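Side-chain contacts in aromatic-amino-acid:2-oxoglutarate transaminase (Candida albicans, PDB 6HND), which probably transfers amino groups between aromatic amino acids, or 2-aminoadipate, and 2-oxo acids with the help of pyridoxal 5'-phosphate: residues H151-Y155 with D156-V160; L228-W231 with E232-Y235; S259-F262 with R263-Y267; D268-K272 with Y273-I277; P322-L325 with E326-T329. All coordinates share one frame; numbering follows the deposited sequence.

All five contacts are local. Interactions 1 and 2 lie at the surface and rest on aromatic side chains, a tryptophan with a tyrosine in both, interaction 2 adding a carbonyl with three donors; interactions 3, 4 and 5 are partly buried. Interactions 3 and 4 share helix 260-272, the first holding its serine-capped start and the second its Schellman end, where phenylalanine and isoleucine pack on an alanine beside the closing backbone bonds. Interaction 5 is mainly polar, a glutamate and a serine bonding to backbone N-H groups. It touches interaction 1 through His151 and Glu326, and interaction 3 through Tyr267 and Asp328. Interaction 2 meets interaction 4 where Leu228 and Glu229 pack on Tyr273.

Interaction 1: H151-Y155 with D156-V160; sequences HKPNY and DDWNV
Trp158 reaches back over the loop that precedes it and meets Pro153 and Tyr155. From its CB outward, the first neighbour is the phenol of Tyr155: CB of Trp158 lies 3.5 Å from Tyr155 OH and 3.7 Å from Tyr155 CZ. With CG placed between the backbone N and the carbonyl carbon (chi1 62°), the indole turns back toward residues 153-155. CD1 of Trp158 then comes to 3.2 Å from Tyr155 O, which lies near the indole plane at its edge. NE1 donates to a water, 3.1 Å from the water oxygen; the same water donates to Tyr155 O and accepts from Lys152 NZ, bridging the loop and the first residue of the strand. Over one face of the five-membered ring sits Pro153, whose CG is 3.5 Å from the ring centroid and only 2° off the normal, a CH-pi contact. Farther out, CE2 and CZ2 run under Pro153 CG and CD.

The Tyr155 ring receives the edge of the indole in a T-shaped (edge-to-face) pair, with centroids 5.7 Å apart and planes at 72°. Around the pair, Ile148 of helix 137-151 and Val353 of strand 350-355 also touch Trp158. The arrangement is a helix-to-strand connection packed by proline and aromatic side chains, leading from helix 137-151 into strand 158-163, an edge strand, within this chain, of the mixed sheet of this pyridoxal-phosphate-dependent aminotransferase.

Interaction 2: L228-W231 with E232-Y235; sequences LENW and EKHY
Trp231 lays one face of its indole against Tyr235, one helical turn on. CB of Tyr235 stands 3.9 Å above the indole plane, offset toward the rim, with Trp231 CE2 as its closest ring atom at 4.1 Å. Farther out, Tyr235 CD2 approaches CH2 and CZ3 of the six-membered ring. The two ring planes are inclined at 43° with centroids 5.2 Å apart, so the pair is neither a stack nor edge-to-face. The indole reaches this place with CG anti to the backbone N of Trp231 (chi1 -173°). In the backbone, Tyr235 N donates to Trp231 O at 2.9 Å, closing the turn that brings the two side chains together.

The carbonyl of Asn230 gathers three donors. Lys233 N comes at 3.0 Å from above the carbonyl plane, and His234 N at 3.3 Å lies nearly in line with the C=O bond. The third is the imidazole: His234 ND1 donates at 3.1 Å from the opposite side of the carbonyl plane to Lys233 N, with the oxygen tilted 23° out of the ring plane. This bond probably limits rotation of the imidazole and is consistent with a proton on ND1. The Asn230 and Lys233 side chains run side by side, Asn230 OD1 and Lys233 NZ being 3.7 Å apart. Glu232 turns away to a salt bridge with Lys240.

Asn230 occupies the break between helix 221-229 and the short helix 231-234. From there the indole packs on Val183 and Leu185 of strand 183-187 and, together with Tyr235, on Val206 of edge strand 204-208, while its NE1 bonds to Leu238 O.

Interaction 3: S259-F262 with R263-Y267; sequences SLEF and RKKIY
The Phe262 ring meets Ile266 obliquely, and the Arg263 guanidinium has Ser259 O in its plane, at its edge; both belong to the first turns of helix 260-272 in a beta-alpha-beta unit between strands 243-246 and 276-280. Phe262 carries CG anti to its N (chi1 -170°), and the ring swings along the helix until CE1 lies 3.5 Å from Ile266 CG1. Leu221 of helix 221-229 packs on both side chains.

Arg263 extends back past the start of the helix, its CG 3.4 Å from Ser259 O. Its polar end is held beyond the turn: NE bonds to Gln258 O and NH2 to Thr249 OG1, two bonds along one edge, which restrain the rotation of the guanidinium. On the outer surface, Leu260 CG packs at 3.8 Å against Lys264 CE. Glu261 and Lys265 run side by side with OE1 and NZ 4.1 Å apart, opposite charges too distant for a salt bridge.

Ser259 is the N-cap, and its carbonyl also opens the helical bonding by accepting from Arg263 N at 3.0 Å. The cap itself is the bond from Phe262 N to Ser259 OG, 2.9 Å long with an N-H...O angle of 159°.

Interaction 4: D268-K272 with Y273-I277; sequences DLAVK and YDFAI
The backbone of Ala270 and Phe275 closes the helix: Asp274 turns to positive phi (48°), and Phe275 N donates to Ala270 O at 2.9 Å. Just before it, Tyr273 N bonds to Leu269 O at 3.0 Å, and Asp274 N adds a weak bond to Val271 O.

The side chain of Phe275 then folds back over the last turn. Its CG lies between the backbone N and the carbonyl carbon (chi1 59°), which lays the ring across Ala270: CA of Ala270 sits over one face, 3.6 Å from the centroid, as a CH-pi contact, and CB of Ala270 is 3.5 Å from Phe275 CE1. Ile277, the second residue of strand 276-280, brings CD1 to the same methyl at 3.8 Å from Ala270 CB, so two residues of the outgoing chain close over one small side chain.

Two aliphatic chains run alongside Tyr273, one at its edge and one over a face. Leu269 CD2 meets the ring edge in its plane, 3.6 Å from Tyr273 CE2, while the extended Lys272 runs along one face, with CG above the rim. At their ends, Lys272 NZ and Tyr273 OH share a water. Asp274 OD1 bonds to His6 and forms a salt bridge with Arg332.

Leu228 of helix 221-229 touches both Tyr273 and Phe275. The whole is a Schellman motif ending helix 260-272 and delivering the chain into strand 276-280, the second strand of a beta-alpha-beta crossover.

Interaction 5: P322-L325 with E326-T329; sequences PSYL and ELDT
Hydrogen bonds dominate, beginning with the carboxylate of Glu326, which reaches back to the N-H of Ser323. The OE2 to N distance is 2.8 Å, and the N-H meets the oxygen from above the carboxylate plane, 52° out of it. With CG anti to the carbonyl carbon (chi1 -68°) and an extended chain beyond, Glu326 runs back along residues 322-323. Its OE2 is gripped a second time, by ND1 of His151; these two donors would probably favour the charged carboxylate. In return, Glu326 N donates to Ser323 O at 2.9 Å, so the two residues are bonded in both directions. Ser323 OG accepts from Leu325 N at 2.9 Å and also bonds to Glu279. Farther on, Leu327 N donates to Tyr324 O at 3.2 Å; the bonds from Asp328 N to the carbonyls of Tyr324 and Leu325 are weak.

Van der Waals contacts are fewer. Pro322 CB lies against the Glu326 carboxylate, 3.7 Å from OE1, and Leu327 CD1 approaches Tyr324 CD1 obliquely at 4.3 Å. The Tyr324 ring extends toward helix 260-272, packing on Arg263 and Ile266 with its hydroxyl bonded to Gln258.

Asp328, whose CB rests 3.5 Å from Tyr324 O, accepts from Tyr267 OH and from backbone N-H groups of Thr330, Arg332 and Val333. The Ser323 geometry is an ST turn, opening a compact, internally bonded loop between helix 312-319 and strand 333-338 of the large mixed sheet.

Interaction 1: H151-Y155 with D156-V160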
# COMPACT_ATOMS: atom_id res chain seq x y z
N HIS B 151 -10.39 -22.24 9.65
CA HIS B 151 -9.26 -22.92 8.94
C HIS B 151 -8.03 -23.06 9.84
O HIS B 151 -6.96 -22.65 9.40
CB HIS B 151 -8.87 -22.11 7.70
CG HIS B 151 -9.84 -22.16 6.56
ND1 HIS B 151 -10.19 -23.34 5.94
CD2 HIS B 151 -10.46 -21.16 5.88
CE1 HIS B 151 -11.00 -23.06 4.93
NE2 HIS B 151 -11.17 -21.72 4.87
N LYS B 152 -8.18 -23.60 11.05
CA LYS B 152 -7.11 -23.67 12.09
C LYS B 152 -5.88 -24.37 11.52
O LYS B 152 -5.96 -25.51 11.09
CB LYS B 152 -7.62 -24.40 13.34
CG LYS B 152 -6.75 -24.28 14.58
CD LYS B 152 -7.21 -25.20 15.70
CE LYS B 152 -6.13 -26.18 16.13
NZ LYS B 152 -5.18 -25.55 17.07
N PRO B 153 -4.69 -23.72 11.48
CA PRO B 153 -3.46 -24.42 11.11
C PRO B 153 -3.16 -25.62 12.02
O PRO B 153 -3.51 -25.60 13.19
CB PRO B 153 -2.39 -23.33 11.25
CG PRO B 153 -3.14 -22.03 11.09
CD PRO B 153 -4.47 -22.30 11.77
N ASN B 154 -2.55 -26.65 11.47
CA ASN B 154 -2.23 -27.90 12.20
C ASN B 154 -0.86 -27.77 12.85
O ASN B 154 -0.09 -28.75 12.78
CB ASN B 154 -2.31 -29.11 11.26
CG ASN B 154 -2.37 -30.44 11.98
OD1 ASN B 154 -2.83 -30.50 13.10
ND2 ASN B 154 -1.86 -31.49 11.35
N TYR B 155 -0.52 -26.60 13.41
CA TYR B 155 0.75 -26.32 14.14
C TYR B 155 0.55 -24.99 14.86
O TYR B 155 -0.46 -24.31 14.55
CB TYR B 155 1.99 -26.33 13.23
CG TYR B 155 2.11 -25.13 12.31
CD1 TYR B 155 1.35 -25.05 11.14
CD2 TYR B 155 2.93 -24.06 12.61
CE1 TYR B 155 1.39 -23.95 10.31
CE2 TYR B 155 3.01 -22.96 11.77
CZ TYR B 155 2.24 -22.90 10.62
OH TYR B 155 2.30 -21.80 9.81
N ASP B 156 1.47 -24.61 15.74
CA ASP B 156 1.23 -23.56 16.77
C ASP B 156 1.96 -22.25 16.44
O ASP B 156 1.49 -21.19 16.91
CB ASP B 156 1.61 -24.09 18.16
CG ASP B 156 0.68 -25.19 18.68
OD1 ASP B 156 -0.50 -25.26 18.19
OD2 ASP B 156 1.13 -25.97 19.57
N ASP B 157 3.02 -22.30 15.62
CA ASP B 157 3.99 -21.20 15.39
C ASP B 157 3.63 -20.39 14.14
O ASP B 157 4.55 -20.05 13.35
CB ASP B 157 5.42 -21.75 15.32
CG ASP B 157 5.98 -22.04 16.70
OD1 ASP B 157 5.62 -21.31 17.66
OD2 ASP B 157 6.77 -22.99 16.81
N TRP B 158 2.35 -20.08 13.97
CA TRP B 158 1.82 -19.29 12.83
C TRP B 158 1.47 -17.89 13.33
O TRP B 158 1.32 -17.71 14.58
CB TRP B 158 0.61 -19.96 12.20
CG TRP B 158 -0.59 -20.14 13.09
CD1 TRP B 158 -0.84 -21.22 13.87
CD2 TRP B 158 -1.76 -19.31 13.18
NE1 TRP B 158 -2.06 -21.12 14.47
CE2 TRP B 158 -2.65 -19.96 14.07
CE3 TRP B 158 -2.15 -18.08 12.62
CZ2 TRP B 158 -3.88 -19.41 14.44
CZ3 TRP B 158 -3.35 -17.53 13.00
CH2 TRP B 158 -4.21 -18.19 13.90
N ASN B 159 1.31 -16.97 12.39
CA ASN B 159 0.85 -15.60 12.71
C ASN B 159 0.14 -15.00 11.49
O ASN B 159 0.18 -15.59 10.40
CB ASN B 159 2.05 -14.78 13.21
CG ASN B 159 1.67 -13.52 13.95
OD1 ASN B 159 0.50 -13.32 14.34
ND2 ASN B 159 2.66 -12.64 14.07
N VAL B 160 -0.53 -13.87 11.70
CA VAL B 160 -1.21 -13.12 10.62
C VAL B 160 -0.46 -11.80 10.42
O VAL B 160 0.29 -11.40 11.31
CB VAL B 160 -2.72 -12.96 10.92
CG1 VAL B 160 -3.42 -14.30 10.87
CG2 VAL B 160 -3.01 -12.31 12.25
O HOH W 1 -3.17 -23.78 15.51

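Interaction 2: L228-W231 with E232-Y235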
# COMPACT_ATOMS: atom_id res chain seq x y z
N LEU B 228 6.38 -33.68 -11.88
CA LEU B 228 7.30 -33.71 -10.72
C LEU B 228 8.23 -34.92 -10.79
O LEU B 228 9.40 -34.77 -10.48
CB LEU B 228 6.46 -33.68 -9.45
CG LEU B 228 5.90 -32.30 -9.10
CD1 LEU B 228 5.14 -32.33 -7.77
CD2 LEU B 228 7.02 -31.28 -9.04
N GLU B 229 7.74 -36.08 -11.22
CA GLU B 229 8.56 -37.33 -11.28
C GLU B 229 9.52 -37.26 -12.46
O GLU B 229 10.53 -37.93 -12.38
CB GLU B 229 7.70 -38.58 -11.45
CG GLU B 229 6.91 -38.92 -10.19
CD GLU B 229 6.12 -40.22 -10.29
OE1 GLU B 229 6.18 -40.84 -11.38
OE2 GLU B 229 5.48 -40.59 -9.28
N ASN B 230 9.19 -36.51 -13.51
CA ASN B 230 9.98 -36.48 -14.77
C ASN B 230 10.42 -35.04 -15.03
O ASN B 230 10.54 -34.64 -16.21
CB ASN B 230 9.22 -37.15 -15.92
CG ASN B 230 8.82 -38.58 -15.64
OD1 ASN B 230 9.66 -39.45 -15.44
ND2 ASN B 230 7.53 -38.87 -15.57
N TRP B 231 10.70 -34.28 -13.97
CA TRP B 231 11.08 -32.85 -14.10
C TRP B 231 12.17 -32.67 -15.16
O TRP B 231 11.97 -31.84 -16.08
CB TRP B 231 11.48 -32.22 -12.77
CG TRP B 231 11.70 -30.74 -12.89
CD1 TRP B 231 12.90 -30.10 -13.07
CD2 TRP B 231 10.68 -29.72 -12.94
NE1 TRP B 231 12.69 -28.74 -13.17
CE2 TRP B 231 11.34 -28.48 -13.08
CE3 TRP B 231 9.28 -29.72 -12.86
CZ2 TRP B 231 10.65 -27.26 -13.14
CZ3 TRP B 231 8.60 -28.52 -12.88
CH2 TRP B 231 9.28 -27.30 -13.02
N GLU B 232 13.27 -33.43 -15.05
CA GLU B 232 14.48 -33.30 -15.92
C GLU B 232 14.12 -33.49 -17.41
O GLU B 232 14.85 -32.93 -18.26
CB GLU B 232 15.57 -34.26 -15.46
CG GLU B 232 16.46 -33.64 -14.39
CD GLU B 232 17.08 -34.59 -13.36
OE1 GLU B 232 17.49 -35.73 -13.72
OE2 GLU B 232 17.17 -34.16 -12.19
N LYS B 233 13.04 -34.20 -17.72
CA LYS B 233 12.66 -34.56 -19.11
C LYS B 233 11.82 -33.43 -19.71
O LYS B 233 11.99 -33.16 -20.91
CB LYS B 233 11.90 -35.89 -19.11
CG LYS B 233 12.25 -36.84 -20.25
CD LYS B 233 11.49 -38.16 -20.18
CE LYS B 233 11.97 -39.08 -19.06
NZ LYS B 233 11.01 -40.19 -18.80
N HIS B 234 10.94 -32.81 -18.91
CA HIS B 234 10.09 -31.65 -19.31
C HIS B 234 10.90 -30.35 -19.38
O HIS B 234 10.60 -29.50 -20.24
CB HIS B 234 8.93 -31.50 -18.33
CG HIS B 234 7.93 -32.59 -18.42
ND1 HIS B 234 7.95 -33.67 -17.54
CD2 HIS B 234 6.90 -32.79 -19.25
CE1 HIS B 234 6.94 -34.47 -17.82
NE2 HIS B 234 6.30 -33.96 -18.88
N TYR B 235 11.84 -30.16 -18.46
CA TYR B 235 12.49 -28.86 -18.16
C TYR B 235 13.95 -29.13 -17.79
O TYR B 235 14.36 -28.87 -16.67
CB TYR B 235 11.67 -28.09 -17.10
CG TYR B 235 10.29 -27.66 -17.55
CD1 TYR B 235 10.14 -26.72 -18.56
CD2 TYR B 235 9.13 -28.18 -16.99
CE1 TYR B 235 8.89 -26.32 -19.02
CE2 TYR B 235 7.87 -27.78 -17.42
CZ TYR B 235 7.75 -26.85 -18.44
OH TYR B 235 6.53 -26.43 -18.89

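Interaction 3: S259-F262 with R263-Y267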
# COMPACT_ATOMS: atom_id res chain seq x y z
N SER B 259 -11.00 -31.15 -3.63
CA SER B 259 -11.49 -31.98 -2.50
C SER B 259 -10.45 -32.01 -1.38
O SER B 259 -9.24 -31.77 -1.66
CB SER B 259 -11.79 -33.39 -2.97
OG SER B 259 -10.58 -34.10 -3.19
N LEU B 260 -10.88 -32.35 -0.17
CA LEU B 260 -9.95 -32.59 0.96
C LEU B 260 -8.92 -33.65 0.55
O LEU B 260 -7.73 -33.41 0.74
CB LEU B 260 -10.73 -33.00 2.20
CG LEU B 260 -9.89 -33.38 3.42
CD1 LEU B 260 -8.88 -32.28 3.79
CD2 LEU B 260 -10.81 -33.73 4.59
N GLU B 261 -9.35 -34.75 -0.09
CA GLU B 261 -8.41 -35.87 -0.37
C GLU B 261 -7.40 -35.44 -1.46
O GLU B 261 -6.22 -35.82 -1.35
CB GLU B 261 -9.22 -37.16 -0.58
CG GLU B 261 -9.62 -37.47 -2.01
CD GLU B 261 -10.23 -38.86 -2.16
OE1 GLU B 261 -9.96 -39.52 -3.19
OE2 GLU B 261 -10.97 -39.29 -1.23
N PHE B 262 -7.83 -34.63 -2.42
CA PHE B 262 -6.94 -34.03 -3.45
C PHE B 262 -5.88 -33.13 -2.78
O PHE B 262 -4.70 -33.24 -3.10
CB PHE B 262 -7.79 -33.29 -4.49
CG PHE B 262 -7.01 -32.84 -5.70
CD1 PHE B 262 -6.20 -31.71 -5.65
CD2 PHE B 262 -7.08 -33.55 -6.88
CE1 PHE B 262 -5.50 -31.29 -6.77
CE2 PHE B 262 -6.37 -33.14 -7.99
CZ PHE B 262 -5.56 -32.02 -7.93
N ARG B 263 -6.29 -32.29 -1.83
CA ARG B 263 -5.36 -31.40 -1.09
C ARG B 263 -4.33 -32.23 -0.30
O ARG B 263 -3.17 -31.80 -0.23
CB ARG B 263 -6.11 -30.46 -0.15
CG ARG B 263 -6.97 -29.43 -0.87
CD ARG B 263 -8.08 -28.91 0.03
NE ARG B 263 -9.08 -28.28 -0.80
CZ ARG B 263 -9.22 -26.97 -0.96
NH1 ARG B 263 -8.49 -26.12 -0.27
NH2 ARG B 263 -10.16 -26.53 -1.77
N LYS B 264 -4.72 -33.37 0.27
CA LYS B 264 -3.76 -34.21 1.04
C LYS B 264 -2.68 -34.69 0.08
O LYS B 264 -1.53 -34.69 0.49
CB LYS B 264 -4.45 -35.36 1.76
CG LYS B 264 -5.40 -34.90 2.87
CD LYS B 264 -5.77 -35.99 3.87
CE LYS B 264 -7.08 -35.68 4.56
NZ LYS B 264 -7.22 -36.49 5.80
N LYS B 265 -3.05 -35.06 -1.15
CA LYS B 265 -2.07 -35.58 -2.13
C LYS B 265 -1.13 -34.46 -2.59
O LYS B 265 0.04 -34.73 -2.75
CB LYS B 265 -2.79 -36.24 -3.31
CG LYS B 265 -3.67 -37.43 -2.94
CD LYS B 265 -3.92 -38.31 -4.13
CE LYS B 265 -5.38 -38.63 -4.34
NZ LYS B 265 -5.89 -39.54 -3.30
N ILE B 266 -1.64 -33.25 -2.84
CA ILE B 266 -0.82 -32.06 -3.23
C ILE B 266 0.15 -31.76 -2.08
O ILE B 266 1.33 -31.57 -2.36
CB ILE B 266 -1.70 -30.84 -3.57
CG1 ILE B 266 -2.59 -31.07 -4.80
CG2 ILE B 266 -0.85 -29.58 -3.71
CD1 ILE B 266 -1.82 -31.33 -6.08
N TYR B 267 -0.33 -31.75 -0.84
CA TYR B 267 0.51 -31.45 0.36
C TYR B 267 1.63 -32.49 0.46
O TYR B 267 2.83 -32.09 0.64
CB TYR B 267 -0.32 -31.39 1.64
CG TYR B 267 0.52 -30.98 2.82
CD1 TYR B 267 0.86 -29.65 3.01
CD2 TYR B 267 1.02 -31.90 3.72
CE1 TYR B 267 1.66 -29.25 4.05
CE2 TYR B 267 1.80 -31.51 4.79
CZ TYR B 267 2.14 -30.18 4.95
OH TYR B 267 2.93 -29.75 5.97

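Interaction 4: D268-K272 with Y273-I277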
# COMPACT_ATOMS: atom_id res chain seq x y z
N ASP B 268 1.27 -33.76 0.30
CA ASP B 268 2.23 -34.89 0.40
C ASP B 268 3.30 -34.72 -0.66
O ASP B 268 4.47 -34.98 -0.36
CB ASP B 268 1.53 -36.26 0.32
CG ASP B 268 0.80 -36.65 1.60
OD1 ASP B 268 0.96 -35.95 2.61
OD2 ASP B 268 0.06 -37.64 1.56
N LEU B 269 2.92 -34.27 -1.86
CA LEU B 269 3.90 -33.98 -2.95
C LEU B 269 4.72 -32.74 -2.58
O LEU B 269 5.91 -32.70 -2.92
CB LEU B 269 3.17 -33.79 -4.27
CG LEU B 269 2.60 -35.06 -4.88
CD1 LEU B 269 1.51 -34.72 -5.90
CD2 LEU B 269 3.72 -35.89 -5.51
N ALA B 270 4.14 -31.78 -1.86
CA ALA B 270 4.85 -30.56 -1.41
C ALA B 270 5.97 -30.96 -0.43
O ALA B 270 7.03 -30.34 -0.49
CB ALA B 270 3.89 -29.56 -0.81
N VAL B 271 5.72 -31.98 0.42
CA VAL B 271 6.72 -32.51 1.39
C VAL B 271 7.80 -33.29 0.62
O VAL B 271 9.00 -33.02 0.83
CB VAL B 271 6.04 -33.36 2.49
CG1 VAL B 271 7.06 -34.02 3.44
CG2 VAL B 271 5.06 -32.53 3.31
N LYS B 272 7.39 -34.18 -0.29
CA LYS B 272 8.30 -35.12 -0.98
C LYS B 272 9.27 -34.38 -1.90
O LYS B 272 10.44 -34.82 -2.01
CB LYS B 272 7.50 -36.12 -1.80
CG LYS B 272 8.32 -37.00 -2.73
CD LYS B 272 7.58 -38.26 -3.11
CE LYS B 272 8.34 -39.05 -4.16
NZ LYS B 272 7.54 -40.21 -4.61
N TYR B 273 8.80 -33.34 -2.59
CA TYR B 273 9.59 -32.52 -3.54
C TYR B 273 9.98 -31.18 -2.89
O TYR B 273 10.61 -30.35 -3.56
CB TYR B 273 8.85 -32.38 -4.87
CG TYR B 273 8.67 -33.69 -5.59
CD1 TYR B 273 9.69 -34.24 -6.35
CD2 TYR B 273 7.48 -34.39 -5.48
CE1 TYR B 273 9.53 -35.46 -7.00
CE2 TYR B 273 7.30 -35.61 -6.12
CZ TYR B 273 8.33 -36.15 -6.87
OH TYR B 273 8.13 -37.35 -7.48
N ASP B 274 9.67 -31.01 -1.61
CA ASP B 274 10.09 -29.86 -0.76
C ASP B 274 9.83 -28.56 -1.53
O ASP B 274 10.80 -27.87 -1.85
CB ASP B 274 11.56 -29.96 -0.34
CG ASP B 274 11.91 -28.97 0.75
OD1 ASP B 274 11.01 -28.58 1.52
OD2 ASP B 274 13.08 -28.58 0.79
N PHE B 275 8.57 -28.25 -1.82
CA PHE B 275 8.17 -26.91 -2.31
C PHE B 275 7.14 -26.30 -1.35
O PHE B 275 6.52 -27.02 -0.53
CB PHE B 275 7.72 -26.99 -3.77
CG PHE B 275 6.57 -27.91 -4.07
CD1 PHE B 275 5.27 -27.55 -3.76
CD2 PHE B 275 6.77 -29.11 -4.73
CE1 PHE B 275 4.20 -28.37 -4.10
CE2 PHE B 275 5.71 -29.93 -5.04
CZ PHE B 275 4.42 -29.56 -4.72
N ALA B 276 7.05 -24.96 -1.39
CA ALA B 276 6.07 -24.15 -0.64
C ALA B 276 4.74 -24.15 -1.38
O ALA B 276 4.72 -24.27 -2.62
CB ALA B 276 6.58 -22.74 -0.46
N ILE B 277 3.66 -23.95 -0.63
CA ILE B 277 2.30 -23.73 -1.18
C ILE B 277 1.88 -22.29 -0.87
O ILE B 277 1.80 -21.91 0.31
CB ILE B 277 1.32 -24.76 -0.62
CG1 ILE B 277 1.78 -26.19 -0.92
CG2 ILE B 277 -0.10 -24.48 -1.14
CD1 ILE B 277 0.98 -27.26 -0.19
O HOH W 2 5.82 -38.83 -7.01

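Interaction 5: P322-L325 with E326-T329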
# COMPACT_ATOMS: atom_id res chain seq x y z
N PRO B 322 -11.58 -27.62 3.69
CA PRO B 322 -10.38 -27.27 4.43
C PRO B 322 -9.29 -26.57 3.61
O PRO B 322 -9.11 -26.92 2.46
CB PRO B 322 -9.85 -28.62 4.91
CG PRO B 322 -11.10 -29.44 5.10
CD PRO B 322 -11.96 -29.02 3.94
N SER B 323 -8.62 -25.61 4.27
CA SER B 323 -7.40 -24.90 3.81
C SER B 323 -6.21 -25.86 3.89
O SER B 323 -6.19 -26.71 4.80
CB SER B 323 -7.17 -23.63 4.63
OG SER B 323 -5.85 -23.09 4.45
N TYR B 324 -5.24 -25.66 3.00
CA TYR B 324 -3.87 -26.24 3.12
C TYR B 324 -3.26 -25.96 4.50
O TYR B 324 -2.39 -26.74 4.90
CB TYR B 324 -3.00 -25.76 1.95
CG TYR B 324 -3.24 -26.54 0.67
CD1 TYR B 324 -2.59 -27.75 0.46
CD2 TYR B 324 -4.14 -26.11 -0.29
CE1 TYR B 324 -2.78 -28.48 -0.70
CE2 TYR B 324 -4.35 -26.83 -1.45
CZ TYR B 324 -3.67 -28.03 -1.66
OH TYR B 324 -3.88 -28.77 -2.78
N LEU B 325 -3.67 -24.90 5.21
CA LEU B 325 -3.18 -24.60 6.58
C LEU B 325 -3.50 -25.79 7.50
O LEU B 325 -2.74 -26.04 8.46
CB LEU B 325 -3.86 -23.34 7.14
CG LEU B 325 -3.46 -21.97 6.57
CD1 LEU B 325 -4.26 -20.86 7.25
CD2 LEU B 325 -1.96 -21.70 6.68
N GLU B 326 -4.64 -26.43 7.24
CA GLU B 326 -5.21 -27.48 8.12
C GLU B 326 -4.37 -28.75 7.95
O GLU B 326 -4.42 -29.56 8.86
CB GLU B 326 -6.70 -27.67 7.84
CG GLU B 326 -7.48 -26.45 8.27
CD GLU B 326 -8.94 -26.40 7.84
OE1 GLU B 326 -9.70 -27.18 8.36
OE2 GLU B 326 -9.29 -25.53 7.03
N LEU B 327 -3.62 -28.88 6.86
CA LEU B 327 -2.72 -30.03 6.58
C LEU B 327 -1.30 -29.73 7.04
O LEU B 327 -0.56 -30.68 7.29
CB LEU B 327 -2.74 -30.30 5.07
CG LEU B 327 -4.13 -30.55 4.49
CD1 LEU B 327 -4.03 -30.94 3.04
CD2 LEU B 327 -4.85 -31.64 5.28
N ASP B 328 -0.94 -28.45 7.07
CA ASP B 328 0.44 -27.96 7.28
C ASP B 328 0.83 -28.19 8.74
O ASP B 328 0.04 -27.82 9.64
CB ASP B 328 0.55 -26.48 6.87
CG ASP B 328 1.97 -25.95 6.76
OD1 ASP B 328 2.91 -26.79 6.63
OD2 ASP B 328 2.11 -24.71 6.74
N THR B 329 1.98 -28.82 8.94
CA THR B 329 2.61 -29.05 10.27
C THR B 329 3.89 -28.21 10.45
O THR B 329 4.31 -28.08 11.60
CB THR B 329 2.87 -30.55 10.47
OG1 THR B 329 3.69 -31.03 9.40
CG2 THR B 329 1.58 -31.35 10.54